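Local coordinates for protein dihydrofolate reductase (Moritella profunda, PDB 3IA4) that probably reduces 7,8-dihydrofolate to tetrahydrofolate with NADPH, supplying the folate cofactor needed for glycine, purine and DNA precursor synthesis, at residues Met21-Pro26 with Ile117-Glu122; Ile2-Ala7 with Arg111-His116. One frame throughout, in Å; residues are numbered along the deposited sequence.

Contact 1: Met21-Pro26 with Ile117-Glu122; sequences MPWHLP and IELTTE. With NDP (NADPH dihydro-nicotinamide-adenine-dinucleotide phosphate), chain E.
Leu119 N turns back to Ile117 O at 2.9 Å, a weak bond that closes an inverse gamma turn centred on Glu118, and the residues at both ends of that turn press on Trp23. No hydrogen bond crosses between the segments; the contact is made by apolar groups around the indole. Ile117 CD1 sits over one face of the ring, 3.4 Å from Trp23 CE2, as a CH-pi contact 23° off the normal of the five-membered ring. The opposite face is backed, toward its rim, by Met21 CB. A chi1 of 48° sets Trp23 CG between its own backbone N and carbonyl carbon, and the ring with it; Trp23 CB meets Leu119 CD2 at 3.8 Å. Leu25 comes to Ile117 tip to tip: Leu25 CD2 is 3.6 Å from Ile117 CD1, so the Ile117 methyl is shared between a leucine and an indole. Farther along, Pro22 CG packs on Thr121 CG2 at 3.7 Å; that threonine methyl also lies at the edge of the Trp23 ring. So does the carboxamide nitrogen N7N of NADPH, 3.9 Å from Trp23 CZ2, while Met21 CG is 3.8 Å from O2D of the cofactor ribose. As in other bacterial dihydrofolate reductases, this is the active-site loop beside the nicotinamide pocket, packed on the loop that follows a central strand.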
ATOM      1  N   MET A  21      -0.452  -6.680 -10.190  1.00 13.12           N
ATOM      2  CA  MET A  21       0.917  -6.822  -9.717  1.00 14.96           C
ATOM      3  C   MET A  21       1.533  -7.962 -10.471  1.00 15.69           C
ATOM      4  O   MET A  21       0.865  -8.995 -10.625  1.00 20.46           O
ATOM      5  CB  MET A  21       0.949  -7.005  -8.210  1.00 18.08           C
ATOM      6  CG  MET A  21       0.396  -5.731  -7.492  1.00 24.45           C
ATOM      7  SD  MET A  21      -0.197  -6.030  -5.825  1.00 31.66           S
ATOM      8  CE  MET A  21       1.049  -7.064  -5.168  1.00 22.26           C
ATOM      9  N   PRO A  22       2.728  -7.760 -11.042  1.00 13.51           N
ATOM     10  CA  PRO A  22       3.252  -8.738 -12.020  1.00 15.90           C
ATOM     11  C   PRO A  22       4.020  -9.893 -11.376  1.00 17.31           C
ATOM     12  O   PRO A  22       5.192 -10.142 -11.749  1.00 16.64           O
ATOM     13  CB  PRO A  22       4.194  -7.890 -12.898  1.00 19.98           C
ATOM     14  CG  PRO A  22       4.728  -6.891 -11.919  1.00 17.52           C
ATOM     15  CD  PRO A  22       3.467  -6.484 -11.108  1.00 16.29           C
ATOM     16  N   TRP A  23       3.389 -10.573 -10.415  1.00 13.35           N
ATOM     17  CA  TRP A  23       3.998 -11.745  -9.778  1.00 11.91           C
ATOM     18  C   TRP A  23       2.881 -12.558  -9.167  1.00 15.75           C
ATOM     19  O   TRP A  23       1.775 -12.067  -8.951  1.00 15.61           O
ATOM     20  CB  TRP A  23       5.004 -11.380  -8.666  1.00 14.64           C
ATOM     21  CG  TRP A  23       4.535 -10.358  -7.652  1.00 15.73           C
ATOM     22  CD1 TRP A  23       3.662 -10.545  -6.606  1.00 16.11           C
ATOM     23  CD2 TRP A  23       4.871  -8.968  -7.651  1.00 13.46           C
ATOM     24  NE1 TRP A  23       3.496  -9.346  -5.892  1.00 13.77           N
ATOM     25  CE2 TRP A  23       4.212  -8.370  -6.541  1.00 13.21           C
ATOM     26  CE3 TRP A  23       5.717  -8.171  -8.470  1.00 16.28           C
ATOM     27  CZ2 TRP A  23       4.343  -7.008  -6.232  1.00 12.56           C
ATOM     28  CZ3 TRP A  23       5.834  -6.796  -8.169  1.00 14.20           C
ATOM     29  CH2 TRP A  23       5.175  -6.242  -7.047  1.00 12.49           C
ATOM     30  N   HIS A  24       3.187 -13.829  -8.917  1.00 13.32           N
ATOM     31  CA  HIS A  24       2.280 -14.729  -8.185  1.00 14.91           C
ATOM     32  C   HIS A  24       2.871 -14.960  -6.801  1.00 17.49           C
ATOM     33  O   HIS A  24       3.944 -15.547  -6.690  1.00 15.89           O
ATOM     34  CB  HIS A  24       2.170 -16.083  -8.928  1.00 18.76           C
ATOM     35  CG  HIS A  24       1.182 -17.022  -8.284  1.00 16.80           C
ATOM     36  ND1 HIS A  24       1.564 -18.099  -7.510  1.00 21.68           N
ATOM     37  CD2 HIS A  24      -0.165 -16.973  -8.226  1.00 21.28           C
ATOM     38  CE1 HIS A  24       0.486 -18.689  -7.013  1.00 17.87           C
ATOM     39  NE2 HIS A  24      -0.577 -18.032  -7.446  1.00 24.43           N
ATOM     40  N   LEU A  25       2.213 -14.481  -5.739  1.00 13.04           N
ATOM     41  CA  LEU A  25       2.762 -14.576  -4.409  1.00 11.92           C
ATOM     42  C   LEU A  25       1.624 -14.465  -3.383  1.00 17.65           C
ATOM     43  O   LEU A  25       1.467 -13.474  -2.681  1.00 15.74           O
ATOM     44  CB  LEU A  25       3.815 -13.411  -4.239  1.00 15.07           C
ATOM     45  CG  LEU A  25       4.985 -13.635  -3.300  1.00 19.58           C
ATOM     46  CD1 LEU A  25       5.791 -14.952  -3.622  1.00 16.09           C
ATOM     47  CD2 LEU A  25       5.922 -12.373  -3.252  1.00 19.31           C
ATOM     48  N   PRO A  26       0.770 -15.494  -3.309  1.00 13.92           N
ATOM     49  CA  PRO A  26      -0.438 -15.420  -2.497  1.00 15.28           C
ATOM     50  C   PRO A  26      -0.157 -15.139  -1.039  1.00 18.48           C
ATOM     51  O   PRO A  26      -0.975 -14.485  -0.392  1.00 18.07           O
ATOM     52  CB  PRO A  26      -1.028 -16.848  -2.590  1.00 19.32           C
ATOM     53  CG  PRO A  26      -0.057 -17.650  -3.428  1.00 18.79           C
ATOM     54  CD  PRO A  26       0.912 -16.735  -4.079  1.00 16.98           C
ATOM     55  N   ILE A 117      10.410  -8.030  -2.613  1.00 10.29           N
ATOM     56  CA  ILE A 117      10.436  -9.331  -3.318  1.00 10.15           C
ATOM     57  C   ILE A 117      11.686  -9.511  -4.177  1.00 13.70           C
ATOM     58  O   ILE A 117      12.063  -8.607  -4.935  1.00 10.76           O
ATOM     59  CB  ILE A 117       9.179  -9.406  -4.221  1.00  8.33           C
ATOM     60  CG1 ILE A 117       7.941  -9.133  -3.371  1.00 10.68           C
ATOM     61  CG2 ILE A 117       9.135 -10.775  -4.977  1.00 10.57           C
ATOM     62  CD1 ILE A 117       6.635  -8.962  -4.228  1.00 11.92           C
ATOM     63  N   GLU A 118      12.356 -10.668  -4.072  1.00 12.35           N
ATOM     64  CA  GLU A 118      13.570 -10.864  -4.845  1.00 12.67           C
ATOM     65  C   GLU A 118      13.207 -11.289  -6.255  1.00 15.64           C
ATOM     66  O   GLU A 118      13.211 -12.496  -6.582  1.00 16.14           O
ATOM     67  CB  GLU A 118      14.468 -11.910  -4.186  1.00 17.05           C
ATOM     68  CG  GLU A 118      14.983 -11.474  -2.836  1.00 20.43           C
ATOM     69  CD  GLU A 118      16.000 -12.475  -2.244  1.00 26.06           C
ATOM     70  OE1 GLU A 118      16.579 -13.294  -3.021  1.00 30.13           O
ATOM     71  OE2 GLU A 118      16.195 -12.415  -1.010  1.00 29.00           O
ATOM     72  N   LEU A 119      12.852 -10.309  -7.094  1.00 13.09           N
ATOM     73  CA  LEU A 119      12.402 -10.592  -8.443  1.00 12.14           C
ATOM     74  C   LEU A 119      12.711  -9.368  -9.298  1.00 12.72           C
ATOM     75  O   LEU A 119      12.460  -8.256  -8.852  1.00 12.00           O
ATOM     76  CB  LEU A 119      10.886 -10.815  -8.407  1.00 12.46           C
ATOM     77  CG  LEU A 119      10.203 -10.886  -9.768  1.00 16.69           C
ATOM     78  CD1 LEU A 119      10.535 -12.130 -10.556  1.00 16.07           C
ATOM     79  CD2 LEU A 119       8.740 -10.881  -9.425  1.00 15.43           C
ATOM     80  N   THR A 120      13.305  -9.571 -10.486  1.00 12.45           N
ATOM     81  CA  THR A 120      13.402  -8.475 -11.467  1.00 15.24           C
ATOM     82  C   THR A 120      12.267  -8.692 -12.499  1.00 14.00           C
ATOM     83  O   THR A 120      12.200  -9.725 -13.198  1.00 15.13           O
ATOM     84  CB  THR A 120      14.732  -8.481 -12.168  1.00 19.96           C
ATOM     85  OG1 THR A 120      15.756  -8.228 -11.197  1.00 21.05           O
ATOM     86  CG2 THR A 120      14.764  -7.392 -13.266  1.00 21.77           C
ATOM     87  N   THR A 121      11.371  -7.744 -12.552  1.00 10.59           N
ATOM     88  CA  THR A 121      10.224  -7.869 -13.451  1.00 14.20           C
ATOM     89  C   THR A 121      10.016  -6.506 -14.106  1.00 16.07           C
ATOM     90  O   THR A 121      10.423  -5.480 -13.546  1.00 17.06           O
ATOM     91  CB  THR A 121       8.973  -8.395 -12.671  1.00 16.58           C
ATOM     92  OG1 THR A 121       7.946  -8.803 -13.590  1.00 22.04           O
ATOM     93  CG2 THR A 121       8.430  -7.394 -11.736  1.00 19.46           C
ATOM     94  N   GLU A 122       9.449  -6.464 -15.297  1.00 14.29           N
ATOM     95  CA  GLU A 122       9.128  -5.151 -15.913  1.00 12.46           C
ATOM     96  C   GLU A 122       7.918  -4.492 -15.245  1.00 15.46           C
ATOM     97  O   GLU A 122       6.961  -5.122 -14.814  1.00 14.37           O
ATOM     98  CB  GLU A 122       8.839  -5.308 -17.405  1.00 18.56           C
ATOM     99  CG  GLU A 122      10.136  -5.341 -18.247  1.00 26.12           C
ATOM    100  CD  GLU A 122       9.840  -5.622 -19.718  1.00 27.05           C
ATOM    101  OE1 GLU A 122       8.625  -5.482 -20.127  1.00 29.60           O
ATOM    102  OE2 GLU A 122      10.800  -6.044 -20.425  1.00 31.04           O
TER
HETATM  103  PA  NDP E 163      -3.750   4.861  -8.129  1.00 11.71           P
HETATM  104  O1A NDP E 163      -2.825   5.734  -7.321  1.00 12.52           O
HETATM  105  O2A NDP E 163      -4.274   3.567  -7.587  1.00 12.37           O
HETATM  106  O5B NDP E 163      -5.053   5.689  -8.671  1.00 11.41           O
HETATM  107  C5B NDP E 163      -4.845   6.994  -9.252  1.00 11.27           C
HETATM  108  C4B NDP E 163      -6.237   7.591  -9.422  1.00 13.33           C
HETATM  109  O4B NDP E 163      -6.624   8.088  -8.133  1.00 14.51           O
HETATM  110  C3B NDP E 163      -6.185   8.893 -10.260  1.00 14.88           C
HETATM  111  O3B NDP E 163      -6.222   8.581 -11.649  1.00 15.25           O
HETATM  112  C2B NDP E 163      -7.376   9.691  -9.754  1.00 16.38           C
HETATM  113  O2B NDP E 163      -8.612   9.057 -10.098  1.00 15.77           O
HETATM  114  C1B NDP E 163      -7.229   9.407  -8.273  1.00 13.11           C
HETATM  115  N9A NDP E 163      -6.429  10.416  -7.548  1.00 12.61           N
HETATM  116  C8A NDP E 163      -5.092  10.417  -7.429  1.00 16.73           C
HETATM  117  N7A NDP E 163      -4.679  11.418  -6.624  1.00 17.11           N
HETATM  118  C5A NDP E 163      -5.799  12.066  -6.199  1.00 15.82           C
HETATM  119  C6A NDP E 163      -6.119  13.186  -5.303  1.00 21.11           C
HETATM  120  N6A NDP E 163      -5.150  13.930  -4.676  1.00 17.89           N
HETATM  121  N1A NDP E 163      -7.460  13.466  -5.159  1.00 17.29           N
HETATM  122  C2A NDP E 163      -8.458  12.789  -5.717  1.00 14.90           C
HETATM  123  N3A NDP E 163      -8.225  11.766  -6.535  1.00 18.10           N
HETATM  124  C4A NDP E 163      -6.932  11.379  -6.792  1.00 15.18           C
HETATM  125  O3  NDP E 163      -3.118   4.567  -9.590  1.00 11.59           O
HETATM  126  PN  NDP E 163      -1.689   4.128 -10.184  1.00 12.43           P
HETATM  127  O1N NDP E 163      -0.684   5.154  -9.810  1.00 14.03           O
HETATM  128  O2N NDP E 163      -1.887   3.792 -11.617  1.00 14.24           O
HETATM  129  O5D NDP E 163      -1.312   2.849  -9.328  1.00 12.63           O
HETATM  130  C5D NDP E 163      -1.965   1.621  -9.618  1.00 12.17           C
HETATM  131  C4D NDP E 163      -0.923   0.531  -9.841  1.00 12.08           C
HETATM  132  O4D NDP E 163      -0.257   0.207  -8.565  1.00 12.16           O
HETATM  133  C3D NDP E 163      -1.502  -0.798 -10.348  1.00 13.06           C
HETATM  134  O3D NDP E 163      -0.558  -1.397 -11.256  1.00 15.61           O
HETATM  135  C2D NDP E 163      -1.576  -1.675  -9.097  1.00 10.49           C
HETATM  136  O2D NDP E 163      -1.531  -3.098  -9.366  1.00 14.26           O
HETATM  137  C1D NDP E 163      -0.333  -1.220  -8.383  1.00 12.10           C
HETATM  138  N1N NDP E 163      -0.329  -1.415  -6.937  1.00 13.82           N
HETATM  139  C2N NDP E 163       0.691  -2.090  -6.405  1.00 12.02           C
HETATM  140  C3N NDP E 163       0.798  -2.199  -5.041  1.00 10.14           C
HETATM  141  C7N NDP E 163       1.947  -2.979  -4.484  1.00 10.00           C
HETATM  142  O7N NDP E 163       2.124  -2.953  -3.284  1.00 10.91           O
HETATM  143  N7N NDP E 163       2.837  -3.592  -5.271  1.00 10.06           N
HETATM  144  C4N NDP E 163      -0.196  -1.623  -4.045  1.00 12.05           C
HETATM  145  C5N NDP E 163      -1.196  -0.865  -4.775  1.00  8.88           C
HETATM  146  C6N NDP E 163      -1.257  -0.828  -6.147  1.00 14.82           C
HETATM  147  P2B NDP E 163      -9.761   9.867 -10.910  1.00 15.16           P
HETATM  148  O1X NDP E 163     -10.930   8.999 -10.744  1.00 16.31           O
HETATM  149  O2X NDP E 163      -9.766  11.216 -10.275  1.00 14.37           O
HETATM  150  O3X NDP E 163      -9.218  10.013 -12.305  1.00 19.52           O

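Contact 2: Ile2-Ala7 with Arg111-His116; sequences IVSMIA and RLYLTH. With MTX (methotrexate), chain F.
Ile6 lies obliquely across Tyr113, with CG1 of the isoleucine 3.7 Å from CB of the tyrosine, and it meets methotrexate as well. Ile6 O accepts a bond from the inhibitor's NA4 at 2.9 Å, and Tyr102 OH is a second partner of that same oxygen. Ile6 CG1 is anti to the backbone N (chi1 177°), where it also touches N3 of the pteridine. On the neighbouring strand Thr115 OG1 stands 3.7 Å from methotrexate NA2, too far to count as a bond; its hydrogen bond goes to Glu28, which also binds the inhibitor. The two strands that carry these residues run parallel, their axes 11° apart, as inner strands of the mixed sheet at the centre of the dihydrofolate reductase fold. Five N-H to O=C bonds alternate between them; the shortest, Tyr113 N to Met5 O at 2.7 Å, is nearly straight at 171°. Ser4 and Arg111 share a face of the sheet with Ile6 and Tyr113. Ser4 OG sits at the edge of the Tyr113 ring, 3.6 Å from CE2, and Ser4 OG, Tyr113 OH and Arg111 NH1 all converge on Glu92 OE2, the arginine as a salt bridge. Ile2 CD1 lies over the centre of the Arg111 guanidinium, 4.0 Å from CZ, and Ile2 CG2 rests on Arg111 CD. An alanine in place of Arg111 would probably leave Glu92 with two hydroxyls but without its cationic mate, and Ile2 without the chain it packs against. On the other face of the sheet Met5 and Leu112 lie side by side, pointing the same way, with Met5 CE 3.8 Å from Leu112 CD2.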
ATOM      1  N   ILE A   2      -0.800   8.096  13.181  1.00 19.56           N
ATOM      2  CA  ILE A   2       0.407   7.770  12.428  1.00 16.21           C
ATOM      3  C   ILE A   2      -0.019   7.649  10.984  1.00 16.61           C
ATOM      4  O   ILE A   2      -1.065   7.024  10.719  1.00 17.10           O
ATOM      5  CB  ILE A   2       0.935   6.424  12.949  1.00 17.88           C
ATOM      6  CG1 ILE A   2       1.413   6.650  14.392  1.00 18.28           C
ATOM      7  CG2 ILE A   2       2.016   5.849  12.062  1.00 16.69           C
ATOM      8  CD1 ILE A   2       1.532   5.354  15.158  1.00 22.48           C
ATOM      9  N   VAL A   3       0.727   8.277  10.074  1.00 13.42           N
ATOM     10  CA  VAL A   3       0.474   8.095   8.648  1.00 13.83           C
ATOM     11  C   VAL A   3       1.430   7.097   8.080  1.00 14.00           C
ATOM     12  O   VAL A   3       2.636   7.296   8.113  1.00 13.22           O
ATOM     13  CB  VAL A   3       0.609   9.432   7.878  1.00 16.16           C
ATOM     14  CG1 VAL A   3       0.485   9.193   6.371  1.00 15.44           C
ATOM     15  CG2 VAL A   3      -0.456  10.379   8.397  1.00 21.08           C
ATOM     16  N   SER A   4       0.904   5.949   7.688  1.00 11.54           N
ATOM     17  CA  SER A   4       1.759   4.853   7.197  1.00 11.37           C
ATOM     18  C   SER A   4       1.449   4.519   5.759  1.00 13.08           C
ATOM     19  O   SER A   4       0.316   4.678   5.362  1.00 13.94           O
ATOM     20  CB  SER A   4       1.524   3.597   8.062  1.00 12.08           C
ATOM     21  OG  SER A   4       1.920   3.851   9.401  1.00 13.03           O
ATOM     22  N   MET A   5       2.439   4.030   4.977  1.00 10.81           N
ATOM     23  CA  MET A   5       2.140   3.545   3.652  1.00  9.14           C
ATOM     24  C   MET A   5       2.639   2.108   3.613  1.00 10.72           C
ATOM     25  O   MET A   5       3.652   1.781   4.260  1.00 11.68           O
ATOM     26  CB  MET A   5       2.900   4.374   2.566  1.00  9.42           C
ATOM     27  CG  MET A   5       2.681   5.863   2.819  1.00  9.39           C
ATOM     28  SD  MET A   5       2.879   6.929   1.345  1.00 14.25           S
ATOM     29  CE  MET A   5       4.447   6.391   0.690  1.00 12.36           C
ATOM     30  N   ILE A   6       1.941   1.272   2.894  1.00  9.99           N
ATOM     31  CA  ILE A   6       2.279  -0.177   2.832  1.00  9.38           C
ATOM     32  C   ILE A   6       2.328  -0.523   1.360  1.00  9.11           C
ATOM     33  O   ILE A   6       1.422  -0.169   0.606  1.00  8.87           O
ATOM     34  CB  ILE A   6       1.283  -1.088   3.604  1.00  8.86           C
ATOM     35  CG1 ILE A   6       1.722  -2.546   3.398  1.00  9.85           C
ATOM     36  CG2 ILE A   6      -0.160  -0.862   3.102  1.00  8.61           C
ATOM     37  CD1 ILE A   6       1.044  -3.578   4.416  1.00 11.18           C
ATOM     38  N   ALA A   7       3.401  -1.209   0.942  1.00  7.73           N
ATOM     39  CA  ALA A   7       3.558  -1.593  -0.468  1.00  7.92           C
ATOM     40  C   ALA A   7       4.448  -2.797  -0.593  1.00  6.71           C
ATOM     41  O   ALA A   7       5.290  -3.022   0.293  1.00  9.64           O
ATOM     42  CB  ALA A   7       4.270  -0.409  -1.226  1.00  9.40           C
ATOM     43  N   ARG A 111       5.627   6.095   8.680  1.00 11.83           N
ATOM     44  CA  ARG A 111       6.142   4.727   8.584  1.00 11.15           C
ATOM     45  C   ARG A 111       5.910   4.208   7.163  1.00  9.98           C
ATOM     46  O   ARG A 111       4.919   4.593   6.525  1.00 11.33           O
ATOM     47  CB  ARG A 111       5.386   3.781   9.546  1.00 12.92           C
ATOM     48  CG  ARG A 111       5.529   4.093  11.015  1.00 12.28           C
ATOM     49  CD  ARG A 111       4.630   3.114  11.749  1.00 18.27           C
ATOM     50  NE  ARG A 111       4.891   3.224  13.179  1.00 23.30           N
ATOM     51  CZ  ARG A 111       4.206   2.523  14.075  1.00 26.30           C
ATOM     52  NH1 ARG A 111       3.191   1.773  13.669  1.00 25.96           N
ATOM     53  NH2 ARG A 111       4.492   2.636  15.375  1.00 28.28           N
ATOM     54  N   LEU A 112       6.793   3.329   6.703  1.00  9.44           N
ATOM     55  CA  LEU A 112       6.597   2.548   5.493  1.00  8.63           C
ATOM     56  C   LEU A 112       6.616   1.093   5.887  1.00 10.20           C
ATOM     57  O   LEU A 112       7.549   0.630   6.540  1.00 12.71           O
ATOM     58  CB  LEU A 112       7.738   2.778   4.497  1.00  8.66           C
ATOM     59  CG  LEU A 112       7.875   4.254   4.043  1.00  9.85           C
ATOM     60  CD1 LEU A 112       9.093   4.358   3.086  1.00 11.42           C
ATOM     61  CD2 LEU A 112       6.595   4.869   3.442  1.00 11.52           C
ATOM     62  N   TYR A 113       5.599   0.357   5.475  1.00 10.20           N
ATOM     63  CA  TYR A 113       5.579  -1.079   5.667  1.00 10.06           C
ATOM     64  C   TYR A 113       5.951  -1.653   4.308  1.00  8.90           C
ATOM     65  O   TYR A 113       5.123  -1.729   3.404  1.00  9.38           O
ATOM     66  CB  TYR A 113       4.152  -1.560   6.003  1.00 10.65           C
ATOM     67  CG  TYR A 113       3.627  -1.181   7.389  1.00 11.82           C
ATOM     68  CD1 TYR A 113       3.127  -2.182   8.214  1.00 16.32           C
ATOM     69  CD2 TYR A 113       3.548   0.144   7.824  1.00 12.50           C
ATOM     70  CE1 TYR A 113       2.581  -1.888   9.425  1.00 17.27           C
ATOM     71  CE2 TYR A 113       3.002   0.453   9.107  1.00 13.11           C
ATOM     72  CZ  TYR A 113       2.499  -0.598   9.860  1.00 15.00           C
ATOM     73  OH  TYR A 113       1.995  -0.334  11.123  1.00 17.68           O
ATOM     74  N   LEU A 114       7.211  -2.022   4.124  1.00  9.34           N
ATOM     75  CA  LEU A 114       7.656  -2.484   2.820  1.00 10.15           C
ATOM     76  C   LEU A 114       7.879  -3.991   2.791  1.00 11.62           C
ATOM     77  O   LEU A 114       8.610  -4.552   3.593  1.00 12.27           O
ATOM     78  CB  LEU A 114       8.991  -1.810   2.441  1.00 10.18           C
ATOM     79  CG  LEU A 114       8.947  -0.256   2.394  1.00 10.15           C
ATOM     80  CD1 LEU A 114      10.236   0.349   1.904  1.00 12.78           C
ATOM     81  CD2 LEU A 114       7.785   0.213   1.481  1.00 11.30           C
ATOM     82  N   THR A 115       7.338  -4.615   1.783  1.00 10.50           N
ATOM     83  CA  THR A 115       7.767  -5.984   1.472  1.00 11.07           C
ATOM     84  C   THR A 115       8.705  -5.877   0.273  1.00 14.07           C
ATOM     85  O   THR A 115       8.383  -5.168  -0.686  1.00 15.29           O
ATOM     86  CB  THR A 115       6.534  -6.745   1.053  1.00  9.87           C
ATOM     87  OG1 THR A 115       5.678  -6.858   2.202  1.00 11.16           O
ATOM     88  CG2 THR A 115       6.901  -8.175   0.551  1.00 13.19           C
ATOM     89  N   HIS A 116       9.899  -6.467   0.367  1.00  9.78           N
ATOM     90  CA  HIS A 116      10.779  -6.517  -0.785  1.00  8.87           C
ATOM     91  C   HIS A 116      10.757  -7.914  -1.318  1.00 11.62           C
ATOM     92  O   HIS A 116      11.065  -8.865  -0.578  1.00 11.75           O
ATOM     93  CB  HIS A 116      12.194  -6.169  -0.327  1.00 11.89           C
ATOM     94  CG  HIS A 116      12.286  -4.816   0.285  1.00 10.53           C
ATOM     95  ND1 HIS A 116      12.473  -3.678  -0.478  1.00 14.91           N
ATOM     96  CD2 HIS A 116      12.252  -4.415   1.575  1.00 12.94           C
ATOM     97  CE1 HIS A 116      12.539  -2.625   0.328  1.00 14.30           C
ATOM     98  NE2 HIS A 116      12.393  -3.045   1.573  1.00 15.72           N
TER
HETATM   99  N1  MTX F 164       0.976  -5.940  -0.608  1.00 10.81           N
HETATM  100  C2  MTX F 164       1.545  -5.001   0.178  1.00  8.12           C
HETATM  101  NA2 MTX F 164       2.584  -5.386   0.943  1.00  9.73           N
HETATM  102  N3  MTX F 164       1.071  -3.721   0.199  1.00  8.82           N
HETATM  103  C4  MTX F 164      -0.002  -3.353  -0.566  1.00  8.50           C
HETATM  104  NA4 MTX F 164      -0.394  -2.102  -0.538  1.00  8.39           N
HETATM  105  C4A MTX F 164      -0.605  -4.299  -1.334  1.00 11.14           C
HETATM  106  N5  MTX F 164      -1.714  -3.954  -2.072  1.00 12.63           N
HETATM  107  C6  MTX F 164      -2.308  -4.910  -2.855  1.00 16.12           C
HETATM  108  C7  MTX F 164      -1.862  -6.230  -2.907  1.00 16.40           C
HETATM  109  N8  MTX F 164      -0.750  -6.583  -2.131  1.00 16.22           N
HETATM  110  C8A MTX F 164      -0.136  -5.600  -1.362  1.00 12.62           C
HETATM  111  C9  MTX F 164      -3.512  -4.469  -3.680  1.00 18.05           C
HETATM  112  N10 MTX F 164      -4.259  -5.586  -4.259  1.00 17.16           N
HETATM  113  CM  MTX F 164      -4.242  -5.697  -5.737  1.00 23.53           C
HETATM  114  C11 MTX F 164      -6.466  -8.268  -1.888  1.00 17.48           C
HETATM  115  C12 MTX F 164      -6.418  -8.434  -3.266  1.00 20.13           C
HETATM  116  C13 MTX F 164      -5.708  -7.550  -4.053  1.00 20.34           C
HETATM  117  C14 MTX F 164      -5.008  -6.503  -3.453  1.00 19.97           C
HETATM  118  C15 MTX F 164      -5.055  -6.377  -2.067  1.00 18.40           C
HETATM  119  C16 MTX F 164      -5.829  -7.185  -1.279  1.00 20.82           C
HETATM  120  C   MTX F 164      -7.154  -9.208  -0.994  1.00 24.75           C
HETATM  121  O   MTX F 164      -8.219  -9.977  -1.437  1.00 24.98           O
HETATM  122  N   MTX F 164      -6.660  -9.305   0.238  1.00 21.90           N
HETATM  123  CA  MTX F 164      -7.276 -10.051   1.298  1.00 23.72           C
HETATM  124  CT  MTX F 164      -7.406  -9.165   2.517  1.00 21.41           C
HETATM  125  O1  MTX F 164      -6.562  -8.236   2.699  1.00 19.03           O
HETATM  126  O2  MTX F 164      -8.327  -9.388   3.342  1.00 21.97           O
HETATM  127  CB  MTX F 164      -6.439 -11.268   1.711  1.00 24.85           C
HETATM  128  CG  MTX F 164      -6.286 -12.260   0.559  1.00 27.56           C
HETATM  129  CD  MTX F 164      -7.586 -12.958   0.147  1.00 34.36           C
HETATM  130  OE1 MTX F 164      -7.597 -13.829  -0.771  1.00 40.21           O
HETATM  131  OE2 MTX F 164      -8.674 -12.691   0.701  1.00 35.22           O

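Overall arrangement
From the N terminus, the first strand supplies Ile2-Ala7, and the chain then passes through the short strand 14-16 to the loop Met21-Pro26 ahead of helix 26-36. Both wait for partners from one later run: Arg111-His116 joins the first strand, closing a loop of 103 residues, and Ile117-Glu122, which follows directly, meets the loop and closes one of 90. The segments therefore alternate along the chain, and the two closures cross instead of nesting. Contact 2 belongs to the central sheet beside methotrexate; contact 1, about 18 Å away between centres, joins the loop before helix 26-36 to the end of strand 111-117 and the loop after it, beside the nicotinamide end of NADPH.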